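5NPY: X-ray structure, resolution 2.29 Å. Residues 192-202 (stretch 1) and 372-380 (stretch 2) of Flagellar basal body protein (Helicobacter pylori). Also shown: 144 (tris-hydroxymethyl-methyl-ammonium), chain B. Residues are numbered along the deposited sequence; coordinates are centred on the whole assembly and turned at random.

Stretch 1, residues 192-202: KVGISVNLNPK
Stretch 2 372-380: LLQSEYYMT

No hydrogen bond joins these two stretches: a strand with the loop that follows it, and a second strand of the same chain, at least 178 residues apart where they touch, meet through side chains alone, and a single tyrosine, Tyr377, reaches three residues of its partner. Residues 192-198 and 372-380 are extended (phi mostly -140° to -80°; apart from Thr380, whose psi is -23°, psi runs from 100° to 150°). Their N-to-C directions differ by 43°, with axes 10.8 Å apart at closest approach, too wide for backbone pairing but leaving room for side chains between the backbones. The CA-CA register pairs Val193 with Leu373 (9.1 Å), Ile195 with Ser375 (10.6 Å), Leu199 with Tyr377 (8.6 Å) and Pro201 with Met379 (7.4 Å).

The odd-numbered side chains of 193-199 and 373-379 point toward the contact, which buries 311 Å²; all are buried, whereas Pro201 is partly exposed. Beta-branched Val193, Ile195 and Val197 favour extended backbone and present apolar surface. Val193 (chi1 t) sets CG1 4.1 Å from CD2 of Leu373 (t, p), a purely aliphatic contact. Short Ser375 is nearest Ile195 in register, yet its OG stops 5.2 Å from Ile195 CD1; Tyr377 (chi1 -51°, chi2 -112°) makes the contact instead, sending its ring back along the strand so that its OH lies 3.3 Å from CD1 of Ile195 (p, t) and 4.1 Å from CG1 of Val197 (p). That hydroxyl is hydrogen-bonded elsewhere in the structure. Leu199 (m, t) uses both methyls: CD2 stands over one ring face, 4.0 Å from the Tyr377 centroid and 23° off the normal, a CH-pi contact, while CD1 is 3.7 Å from Tyr377 CD1.

Pro201 (phi -75°, psi -1°, C-gamma endo) places CB 3.4 Å from SD of Met379 (t, t, chi3 100°), whose long, polarizable thioether suits a compact ring. Within the loop, Lys202 N donates to Asn200 OD1 (3.0 Å).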

# COMPACT_ATOMS: atom_id res chain seq x y z
N LYS A 192 -9.00 2.53 4.09
CA LYS A 192 -7.97 1.62 4.58
C LYS A 192 -6.81 1.64 3.60
O LYS A 192 -6.98 1.22 2.45
CB LYS A 192 -8.54 0.20 4.74
CG LYS A 192 -7.61 -0.79 5.43
CD LYS A 192 -8.26 -2.18 5.56
CE LYS A 192 -8.11 -3.02 4.29
NZ LYS A 192 -8.88 -4.29 4.41
N VAL A 193 -5.65 2.11 4.03
CA VAL A 193 -4.48 2.19 3.15
C VAL A 193 -3.28 1.56 3.87
O VAL A 193 -2.94 1.96 4.99
CB VAL A 193 -4.18 3.64 2.75
CG1 VAL A 193 -2.91 3.72 1.89
CG2 VAL A 193 -5.39 4.25 2.04
N GLY A 194 -2.65 0.58 3.22
CA GLY A 194 -1.42 -0.03 3.70
C GLY A 194 -0.32 0.02 2.65
O GLY A 194 -0.48 -0.52 1.55
N ILE A 195 0.79 0.68 2.94
CA ILE A 195 1.86 0.81 1.96
C ILE A 195 3.07 -0.01 2.40
O ILE A 195 3.34 -0.17 3.60
CB ILE A 195 2.29 2.27 1.69
CG1 ILE A 195 2.85 2.92 2.95
CG2 ILE A 195 1.14 3.06 1.06
CD1 ILE A 195 3.50 4.28 2.73
N SER A 196 3.76 -0.55 1.42
CA SER A 196 5.08 -1.12 1.62
C SER A 196 6.06 -0.16 0.97
O SER A 196 5.93 0.15 -0.22
CB SER A 196 5.19 -2.53 1.03
OG SER A 196 4.49 -2.70 -0.20
N VAL A 197 7.01 0.34 1.76
CA VAL A 197 8.03 1.28 1.33
C VAL A 197 9.36 0.83 1.91
O VAL A 197 9.44 0.37 3.05
CB VAL A 197 7.69 2.73 1.78
CG1 VAL A 197 7.52 2.83 3.31
CG2 VAL A 197 8.73 3.68 1.33
N ASN A 198 10.41 0.96 1.12
CA ASN A 198 11.75 0.77 1.63
C ASN A 198 12.33 2.14 1.86
O ASN A 198 12.16 3.04 1.03
CB ASN A 198 12.60 -0.05 0.66
CG ASN A 198 13.97 -0.30 1.21
OD1 ASN A 198 14.13 -1.19 2.06
ND2 ASN A 198 14.96 0.42 0.72
N LEU A 199 12.99 2.33 3.00
CA LEU A 199 13.57 3.62 3.36
C LEU A 199 15.07 3.45 3.46
O LEU A 199 15.57 2.81 4.38
CB LEU A 199 12.98 4.16 4.66
CG LEU A 199 11.46 4.47 4.73
CD1 LEU A 199 11.07 4.88 6.13
CD2 LEU A 199 11.03 5.55 3.77
N ASN A 200 15.79 4.02 2.51
CA ASN A 200 17.24 3.88 2.49
C ASN A 200 17.87 5.14 3.07
O ASN A 200 17.55 6.25 2.63
CB ASN A 200 17.74 3.65 1.06
CG ASN A 200 19.23 3.24 1.01
OD1 ASN A 200 20.09 3.94 1.53
ND2 ASN A 200 19.52 2.12 0.36
N PRO A 201 18.76 5.00 4.06
CA PRO A 201 19.28 6.18 4.76
C PRO A 201 20.30 6.99 3.97
O PRO A 201 20.76 8.02 4.48
CB PRO A 201 19.94 5.58 6.03
CG PRO A 201 20.24 4.13 5.65
CD PRO A 201 19.16 3.72 4.67
N LYS A 202 20.64 6.58 2.75
CA LYS A 202 21.67 7.26 1.96
C LYS A 202 21.16 7.73 0.60
O LYS A 202 21.97 8.03 -0.28
CB LYS A 202 22.88 6.35 1.77
CG LYS A 202 23.33 5.65 3.02
CD LYS A 202 24.45 6.39 3.70
CE LYS A 202 25.02 5.56 4.84
NZ LYS A 202 26.15 6.24 5.52
N LEU A 372 -4.76 12.82 -2.62
CA LEU A 372 -3.38 12.33 -2.60
C LEU A 372 -2.92 12.14 -1.15
O LEU A 372 -2.72 13.12 -0.42
CB LEU A 372 -2.47 13.29 -3.36
CG LEU A 372 -2.73 13.48 -4.87
CD1 LEU A 372 -1.81 14.59 -5.38
CD2 LEU A 372 -2.52 12.19 -5.70
N LEU A 373 -2.73 10.90 -0.73
CA LEU A 373 -2.28 10.60 0.63
C LEU A 373 -0.75 10.69 0.64
O LEU A 373 -0.05 9.81 0.12
CB LEU A 373 -2.81 9.23 1.08
CG LEU A 373 -2.36 8.69 2.46
CD1 LEU A 373 -2.28 9.78 3.46
CD2 LEU A 373 -3.27 7.62 3.01
N GLN A 374 -0.23 11.78 1.20
CA GLN A 374 1.20 12.05 1.14
C GLN A 374 1.86 11.77 2.49
O GLN A 374 1.23 11.89 3.55
CB GLN A 374 1.49 13.47 0.69
CG GLN A 374 1.02 13.71 -0.75
CD GLN A 374 1.49 15.01 -1.36
OE1 GLN A 374 2.17 15.81 -0.71
NE2 GLN A 374 1.12 15.23 -2.61
N SER A 375 3.12 11.35 2.41
CA SER A 375 3.95 11.07 3.58
C SER A 375 5.33 11.60 3.30
O SER A 375 5.89 11.33 2.24
CB SER A 375 4.05 9.58 3.89
OG SER A 375 2.88 9.09 4.49
N GLU A 376 5.89 12.31 4.27
CA GLU A 376 7.28 12.73 4.25
C GLU A 376 8.00 12.13 5.46
O GLU A 376 7.47 12.13 6.57
CB GLU A 376 7.37 14.23 4.28
CG GLU A 376 6.44 14.93 3.30
CD GLU A 376 6.73 16.41 3.30
OE1 GLU A 376 5.91 17.20 3.79
OE2 GLU A 376 7.85 16.78 2.87
N TYR A 377 9.22 11.66 5.23
CA TYR A 377 9.98 10.85 6.19
C TYR A 377 11.28 11.56 6.53
O TYR A 377 12.02 12.01 5.63
CB TYR A 377 10.29 9.45 5.61
CG TYR A 377 9.08 8.68 5.05
CD1 TYR A 377 8.60 7.53 5.68
CD2 TYR A 377 8.43 9.11 3.87
CE1 TYR A 377 7.49 6.82 5.17
CE2 TYR A 377 7.35 8.40 3.36
CZ TYR A 377 6.87 7.26 4.02
OH TYR A 377 5.78 6.55 3.53
N TYR A 378 11.58 11.66 7.82
CA TYR A 378 12.81 12.28 8.30
C TYR A 378 13.48 11.28 9.23
O TYR A 378 12.84 10.81 10.18
CB TYR A 378 12.53 13.59 9.03
CG TYR A 378 11.63 14.56 8.27
CD1 TYR A 378 10.26 14.60 8.49
CD2 TYR A 378 12.17 15.44 7.36
CE1 TYR A 378 9.44 15.49 7.79
CE2 TYR A 378 11.36 16.31 6.65
CZ TYR A 378 10.01 16.33 6.87
OH TYR A 378 9.22 17.21 6.17
N MET A 379 14.75 10.96 8.98
CA MET A 379 15.47 9.97 9.79
C MET A 379 16.02 10.59 11.06
O MET A 379 16.66 11.64 11.02
CB MET A 379 16.62 9.33 9.02
CG MET A 379 17.18 8.09 9.72
SD MET A 379 18.33 7.24 8.59
CE MET A 379 19.89 7.79 9.21
N THR A 380 15.80 9.91 12.17
CA THR A 380 16.11 10.49 13.47
C THR A 380 17.12 9.69 14.26
O THR A 380 17.76 10.25 15.16
CB THR A 380 14.83 10.61 14.32
OG1 THR A 380 14.23 9.31 14.47
CG2 THR A 380 13.83 11.56 13.66
C1 144 B . 12.92 8.82 19.88
N 144 B . 13.25 9.41 18.59
C2 144 B . 14.08 10.60 18.80
O2 144 B . 13.34 11.75 19.16
C3 144 B . 12.04 9.79 17.88
O3 144 B . 12.29 9.95 16.50
C4 144 B . 14.01 8.51 17.70
O4 144 B . 14.39 7.24 18.19